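Local coordinates for protein CaaX farnesyltransferase beta subunit Ram1 (Aspergillus fumigatus, PDB 4L9P) that probably supplies the peptide-binding, zinc-containing half of the heterodimer that transfers a farnesyl group from farnesyl diphosphate to a cysteine near the C-terminus of target proteins, at residues D148-P152 with G191-Q196; V169-R173 with M212-E216. All coordinates share one frame; numbering follows the deposited sequence.

Interaction 1. Residues D148-P152 with G191-Q196; sequences DASRP and GGGHGQ. With EDO (1,2-ethanediol), chain G; EDO (1,2-ethanediol), chain F.
Ala149 and Gly192 are where the two backbones come nearest, 4.3 Å between their CA atoms, and the packing here is close. The carbonyl O of Ala149 lies 3.5 Å from Gly192 CA, and Gly192 has no side chain to stand between them. Pro152 closes the neighbouring side with its ring: CG sits 3.5 Å from Gly191 O, while CD meets Gly192 O. Pro152 also packs on Ser202 and Ala205 of helix 200-213.

Gln196 reaches in from the other end. Its chain is extended beyond CG (chi2 -173°), which carries the amide to the 3-10 turn; NE2 gives a weak but nearly straight hydrogen bond to Asp148 O (3.3 Å, 175° at the hydrogen), and OE1 rests against Ala149 CA. The type II turn from Gly193 to Gln196, closed by Gln196 N to Gly193 O, leads into this residue.

The looser side is polar and bridged by a water. This water accepts from Arg151 NH1 at 3.1 Å, at the edge of the guanidinium and in its plane, and lies within donating distance of both Asp148 OD1 and Gly192 O. Ethanediol molecules, probably from the crystallisation liquor, bind Asp148 OD2 (2.6 Å from O2) and Gly195 O. Further partners come from the alpha subunit: its Tyr49 and Tyr53 hydroxyls bond the Asp148 carboxylate, and its Ala45 and Leu44 carbonyls accept from Arg151. The contact thus joins a helix start to an inter-helix loop of the alpha-alpha toroid, at the heterodimer interface.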
ATOM      1  N   ASP B 148     -19.539   4.015   6.073  1.00 10.08           N
ATOM      2  CA  ASP B 148     -19.972   5.398   5.852  1.00  9.67           C
ATOM      3  C   ASP B 148     -18.848   6.278   5.339  1.00  9.50           C
ATOM      4  O   ASP B 148     -19.042   7.070   4.410  1.00 11.55           O
ATOM      5  CB  ASP B 148     -20.481   5.952   7.194  1.00 11.18           C
ATOM      6  CG  ASP B 148     -21.357   7.170   7.036  1.00 13.61           C
ATOM      7  OD1 ASP B 148     -21.858   7.405   5.917  1.00 15.64           O
ATOM      8  OD2 ASP B 148     -21.573   7.849   8.065  1.00 14.48           O
ATOM      9  N   ALA B 149     -17.673   6.179   5.948  1.00  9.64           N
ATOM     10  CA  ALA B 149     -16.551   7.035   5.526  1.00 11.11           C
ATOM     11  C   ALA B 149     -15.986   6.628   4.161  1.00 11.48           C
ATOM     12  O   ALA B 149     -15.261   7.418   3.516  1.00 13.72           O
ATOM     13  CB  ALA B 149     -15.446   7.032   6.614  1.00 13.81           C
ATOM     14  N   SER B 150     -16.330   5.410   3.727  1.00 10.98           N
ATOM     15  CA  SER B 150     -15.781   4.796   2.502  1.00 11.39           C
ATOM     16  C   SER B 150     -16.732   4.852   1.292  1.00  9.18           C
ATOM     17  O   SER B 150     -16.460   4.211   0.270  1.00  9.06           O
ATOM     18  CB  SER B 150     -15.477   3.321   2.723  1.00 15.31           C
ATOM     19  OG  SER B 150     -14.384   3.221   3.572  1.00 19.19           O
ATOM     20  N   ARG B 151     -17.854   5.569   1.391  1.00  7.70           N
ATOM     21  CA  ARG B 151     -18.826   5.580   0.294  1.00  7.63           C
ATOM     22  C   ARG B 151     -18.183   6.020  -1.036  1.00  7.53           C
ATOM     23  O   ARG B 151     -18.439   5.420  -2.058  1.00  8.59           O
ATOM     24  CB  ARG B 151     -20.079   6.351   0.645  1.00  8.74           C
ATOM     25  CG  ARG B 151     -20.967   5.491   1.568  1.00 10.75           C
ATOM     26  CD  ARG B 151     -22.308   6.174   1.876  1.00 12.23           C
ATOM     27  NE  ARG B 151     -22.996   6.477   0.610  1.00 11.88           N
ATOM     28  CZ  ARG B 151     -23.406   7.668   0.220  1.00 13.63           C
ATOM     29  NH1 ARG B 151     -23.288   8.728   1.027  1.00 14.70           N
ATOM     30  NH2 ARG B 151     -24.008   7.775  -0.965  1.00 14.75           N
ATOM     31  N   PRO B 152     -17.314   7.041  -1.032  1.00  7.42           N
ATOM     32  CA  PRO B 152     -16.692   7.364  -2.347  1.00  7.40           C
ATOM     33  C   PRO B 152     -15.846   6.249  -2.886  1.00  6.96           C
ATOM     34  O   PRO B 152     -15.852   6.039  -4.130  1.00  6.51           O
ATOM     35  CB  PRO B 152     -15.867   8.624  -2.053  1.00  8.54           C
ATOM     36  CG  PRO B 152     -16.667   9.276  -0.884  1.00  9.80           C
ATOM     37  CD  PRO B 152     -17.078   8.085  -0.005  1.00  8.06           C
ATOM     38  N   GLY B 191     -15.191  14.647   1.352  1.00  7.86           N
ATOM     39  CA  GLY B 191     -15.167  13.662   2.441  1.00  8.09           C
ATOM     40  C   GLY B 191     -16.019  12.450   2.128  1.00  8.23           C
ATOM     41  O   GLY B 191     -16.460  12.251   1.001  1.00  7.77           O
ATOM     42  N   GLY B 192     -16.267  11.633   3.136  1.00  8.81           N
ATOM     43  CA  GLY B 192     -17.000  10.415   2.914  1.00  9.86           C
ATOM     44  C   GLY B 192     -18.479  10.680   2.633  1.00 10.12           C
ATOM     45  O   GLY B 192     -19.194   9.775   2.137  1.00 11.65           O
ATOM     46  N   GLY B 193     -18.981  11.880   2.962  1.00 10.89           N
ATOM     47  CA  GLY B 193     -20.397  12.164   2.759  1.00 12.42           C
ATOM     48  C   GLY B 193     -20.764  13.393   3.542  1.00 13.79           C
ATOM     49  O   GLY B 193     -19.895  13.973   4.209  1.00 14.81           O
ATOM     50  N   HIS B 194     -22.016  13.819   3.406  1.00 13.06           N
ATOM     51  CA  HIS B 194     -22.500  15.065   4.056  1.00 14.99           C
ATOM     52  C   HIS B 194     -22.079  15.169   5.515  1.00 14.23           C
ATOM     53  O   HIS B 194     -22.475  14.347   6.327  1.00 15.03           O
ATOM     54  CB  HIS B 194     -23.996  15.109   4.020  1.00 16.24           C
ATOM     55  CG  HIS B 194     -24.587  16.319   4.668  1.00 17.95           C
ATOM     56  ND1 HIS B 194     -25.887  16.335   5.130  1.00 19.31           N
ATOM     57  CD2 HIS B 194     -24.100  17.579   4.854  1.00 18.51           C
ATOM     58  CE1 HIS B 194     -26.175  17.547   5.593  1.00 19.82           C
ATOM     59  NE2 HIS B 194     -25.104  18.317   5.439  1.00 20.38           N
ATOM     60  N   GLY B 195     -21.294  16.186   5.852  1.00 13.77           N
ATOM     61  CA  GLY B 195     -20.919  16.422   7.243  1.00 14.36           C
ATOM     62  C   GLY B 195     -19.582  15.806   7.648  1.00 13.79           C
ATOM     63  O   GLY B 195     -19.160  15.962   8.825  1.00 15.99           O
ATOM     64  N   GLN B 196     -18.920  15.107   6.714  1.00 11.71           N
ATOM     65  CA  GLN B 196     -17.640  14.498   7.029  1.00 10.31           C
ATOM     66  C   GLN B 196     -16.570  15.437   6.470  1.00  9.36           C
ATOM     67  O   GLN B 196     -16.714  15.986   5.360  1.00 11.05           O
ATOM     68  CB  GLN B 196     -17.525  13.087   6.412  1.00 10.27           C
ATOM     69  CG  GLN B 196     -18.607  12.117   6.927  1.00 10.77           C
ATOM     70  CD  GLN B 196     -18.335  10.703   6.423  1.00 11.65           C
ATOM     71  OE1 GLN B 196     -17.233  10.186   6.571  1.00 12.66           O
ATOM     72  NE2 GLN B 196     -19.344  10.085   5.798  1.00 12.14           N
TER
HETATM   73  C1  EDO G 404     -25.355   9.977   8.326  1.00 22.68           C
HETATM   74  O1  EDO G 404     -25.365  11.351   8.700  1.00 22.10           O
HETATM   75  C2  EDO G 404     -24.162   9.672   7.460  1.00 22.87           C
HETATM   76  O2  EDO G 404     -22.925  10.059   8.086  1.00 20.69           O
HETATM   77  C1  EDO F 403     -21.200  13.918  10.699  1.00 17.31           C
HETATM   78  O1  EDO F 403     -19.761  13.799  10.533  1.00 16.62           O
HETATM   79  C2  EDO F 403     -21.855  13.056   9.612  1.00 15.66           C
HETATM   80  O2  EDO F 403     -21.713  11.667   9.938  1.00 14.52           O
HETATM   81  O   HOH W   1     -21.480   8.851   3.511  1.00 15.80           O

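Interaction 2. Residues V169-R173 with M212-E216; sequences VTRFR and MVGGE
Within the alpha-alpha toroid, the C-terminal end of helix 200-213 meets the 3-10 turn that leads into helix 173-183, and Arg173 and Val213 carry most of the junction. Gly214 is the first residue out of the helix, with positive phi (71°), and the carbonyl just before it, that of Val213, is bonded by the Arg173 side chain. This side chain runs extended from CG to NE, and NE donates to Val213 O at 2.8 Å with 172° at the hydrogen. The acceptor lies in the guanidinium plane, but the donor stands 40° out of the carbonyl plane and so misses the lone-pair direction. A second, weak bond runs from Arg173 NH2 to the same oxygen (3.3 Å).

Both faces of the guanidinium are occupied. Gly215 CA sits 3.7 Å above the plane over its centre, and Thr170 CG2 lies on the opposite face at 3.6 Å, a sandwich that limits the rotation of the group. Thr170 turns its OG1 to Asp168.

The apolar half is built round Val213. Its CG1 lies 3.5 Å from Val169 O and 3.9 Å from Phe172 CB, while CG2 rests against Arg173 CG and CA. Val169 inserts CG2 beside Met212 O (3.7 Å), and the Met212 side chain packs on Tyr156, Leu159 and Cys163 of helix 151-164.

Chemically, a positive side chain meets the C-terminal end of a helix, where the helix dipole would place partial negative charge; the pairing is probably favourable electrostatically, in addition to one straight bond and one weak bond on Val213 O.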
ATOM      1  N   VAL B 169     -19.545   3.449 -18.695  1.00 13.31           N
ATOM      2  CA  VAL B 169     -20.137   3.937 -17.447  1.00 13.93           C
ATOM      3  C   VAL B 169     -20.640   5.395 -17.565  1.00 15.42           C
ATOM      4  O   VAL B 169     -20.950   6.021 -16.547  1.00 15.54           O
ATOM      5  CB  VAL B 169     -19.178   3.802 -16.244  1.00 13.16           C
ATOM      6  CG1 VAL B 169     -18.826   2.307 -16.011  1.00 13.29           C
ATOM      7  CG2 VAL B 169     -17.913   4.619 -16.455  1.00 13.26           C
ATOM      8  N   THR B 170     -20.719   5.911 -18.796  1.00 17.01           N
ATOM      9  CA  THR B 170     -21.292   7.243 -19.075  1.00 19.32           C
ATOM     10  C   THR B 170     -22.646   7.410 -18.417  1.00 18.29           C
ATOM     11  O   THR B 170     -22.989   8.488 -17.973  1.00 17.79           O
ATOM     12  CB  THR B 170     -21.489   7.453 -20.621  1.00 23.10           C
ATOM     13  OG1 THR B 170     -20.207   7.389 -21.220  1.00 26.48           O
ATOM     14  CG2 THR B 170     -22.093   8.811 -20.919  1.00 25.38           C
ATOM     15  N   ARG B 171     -23.458   6.358 -18.408  1.00 17.32           N
ATOM     16  CA  ARG B 171     -24.809   6.506 -17.896  1.00 18.87           C
ATOM     17  C   ARG B 171     -24.843   6.777 -16.423  1.00 17.04           C
ATOM     18  O   ARG B 171     -25.885   7.142 -15.932  1.00 18.03           O
ATOM     19  CB  ARG B 171     -25.671   5.296 -18.210  1.00 21.02           C
ATOM     20  CG  ARG B 171     -25.143   3.990 -17.555  1.00 22.68           C
ATOM     21  CD  ARG B 171     -26.032   2.841 -18.058  1.00 25.09           C
ATOM     22  NE  ARG B 171     -25.463   1.528 -17.774  1.00 27.02           N
ATOM     23  CZ  ARG B 171     -26.039   0.380 -18.130  1.00 27.28           C
ATOM     24  NH1 ARG B 171     -27.211   0.388 -18.795  1.00 27.22           N
ATOM     25  NH2 ARG B 171     -25.451  -0.780 -17.837  1.00 27.50           N
ATOM     26  N   PHE B 172     -23.711   6.636 -15.717  1.00 14.78           N
ATOM     27  CA  PHE B 172     -23.656   6.957 -14.288  1.00 13.14           C
ATOM     28  C   PHE B 172     -23.321   8.428 -14.006  1.00 13.59           C
ATOM     29  O   PHE B 172     -23.216   8.784 -12.822  1.00 14.13           O
ATOM     30  CB  PHE B 172     -22.632   6.069 -13.552  1.00 12.35           C
ATOM     31  CG  PHE B 172     -23.146   4.660 -13.339  1.00 13.58           C
ATOM     32  CD1 PHE B 172     -24.046   4.367 -12.310  1.00 15.13           C
ATOM     33  CD2 PHE B 172     -22.780   3.632 -14.170  1.00 16.90           C
ATOM     34  CE1 PHE B 172     -24.525   3.062 -12.097  1.00 16.68           C
ATOM     35  CE2 PHE B 172     -23.286   2.342 -13.972  1.00 18.25           C
ATOM     36  CZ  PHE B 172     -24.159   2.053 -12.964  1.00 17.85           C
ATOM     37  N   ARG B 173     -23.143   9.263 -15.045  1.00 13.83           N
ATOM     38  CA  ARG B 173     -22.729  10.661 -14.786  1.00 14.19           C
ATOM     39  C   ARG B 173     -23.632  11.374 -13.783  1.00 14.27           C
ATOM     40  O   ARG B 173     -23.148  11.959 -12.803  1.00 14.28           O
ATOM     41  CB  ARG B 173     -22.682  11.510 -16.051  1.00 15.05           C
ATOM     42  CG  ARG B 173     -21.580  11.179 -16.940  1.00 16.44           C
ATOM     43  CD  ARG B 173     -21.725  11.967 -18.275  1.00 17.51           C
ATOM     44  NE  ARG B 173     -20.573  11.619 -19.088  1.00 19.53           N
ATOM     45  CZ  ARG B 173     -20.402  12.028 -20.309  1.00 21.31           C
ATOM     46  NH1 ARG B 173     -21.356  12.792 -20.874  1.00 22.69           N
ATOM     47  NH2 ARG B 173     -19.293  11.657 -20.934  1.00 22.11           N
ATOM     48  N   MET B 212     -13.791   8.758 -14.737  1.00  8.49           N
ATOM     49  CA  MET B 212     -14.306   7.584 -15.485  1.00  8.25           C
ATOM     50  C   MET B 212     -15.646   7.913 -16.140  1.00  9.71           C
ATOM     51  O   MET B 212     -15.873   7.556 -17.310  1.00 11.09           O
ATOM     52  CB  MET B 212     -14.433   6.311 -14.588  1.00  8.37           C
ATOM     53  CG  MET B 212     -13.124   5.683 -14.356  1.00  9.01           C
ATOM     54  SD  MET B 212     -13.236   4.144 -13.406  1.00  8.97           S
ATOM     55  CE  MET B 212     -13.391   4.844 -11.710  1.00  8.99           C
ATOM     56  N   VAL B 213     -16.550   8.608 -15.454  1.00  9.83           N
ATOM     57  CA  VAL B 213     -17.831   8.908 -16.113  1.00 11.28           C
ATOM     58  C   VAL B 213     -17.697  10.015 -17.123  1.00 12.29           C
ATOM     59  O   VAL B 213     -18.439  10.043 -18.129  1.00 13.85           O
ATOM     60  CB  VAL B 213     -19.024   9.178 -15.089  1.00 11.49           C
ATOM     61  CG1 VAL B 213     -19.241   7.989 -14.144  1.00 11.86           C
ATOM     62  CG2 VAL B 213     -18.825  10.478 -14.270  1.00 11.50           C
ATOM     63  N   GLY B 214     -16.776  10.946 -16.889  1.00 12.05           N
ATOM     64  CA  GLY B 214     -16.520  12.036 -17.837  1.00 13.65           C
ATOM     65  C   GLY B 214     -17.624  13.067 -17.904  1.00 15.27           C
ATOM     66  O   GLY B 214     -18.584  13.057 -17.107  1.00 14.79           O
ATOM     67  N   GLY B 215     -17.450  13.993 -18.847  1.00 16.37           N
ATOM     68  CA  GLY B 215     -18.435  15.011 -19.154  1.00 16.78           C
ATOM     69  C   GLY B 215     -18.164  16.295 -18.409  1.00 16.40           C
ATOM     70  O   GLY B 215     -17.762  16.295 -17.245  1.00 15.18           O
ATOM     71  N   GLU B 216     -18.492  17.421 -19.057  1.00 19.36           N
ATOM     72  CA  GLU B 216     -18.250  18.731 -18.469  1.00 21.38           C
ATOM     73  C   GLU B 216     -19.011  18.957 -17.156  1.00 19.86           C
ATOM     74  O   GLU B 216     -18.481  19.580 -16.226  1.00 19.09           O
ATOM     75  CB  GLU B 216     -18.610  19.824 -19.501  1.00 26.07           C
ATOM     76  CG  GLU B 216     -18.433  21.239 -19.063  1.00 31.74           C
ATOM     77  CD  GLU B 216     -18.773  22.230 -20.194  1.00 36.13           C
ATOM     78  OE1 GLU B 216     -19.033  21.769 -21.342  1.00 36.49           O
ATOM     79  OE2 GLU B 216     -18.772  23.464 -19.938  1.00 38.64           O
TER

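In the fold
The segments alternate along the chain, 148-152, 169-173, 191-196 and 212-216, and all belong to the alpha-alpha toroid. The two centres are 21 Å apart and the nearest atoms about 8 Å, so the contacts do not touch. Helix 151-164 starts in interaction 1 and ends before 169-173; helix 173-183 begins at interaction 2 and precedes the loop 191-196; helix 200-213 follows that loop and ends in interaction 2. The two contacts therefore tie together the connections of three successive helices at separate places, each pairing chain parts about 40 residues apart. Both lie away from the zinc and isoprenoid sites, and each meets the alpha subunit, interaction 1 far more extensively.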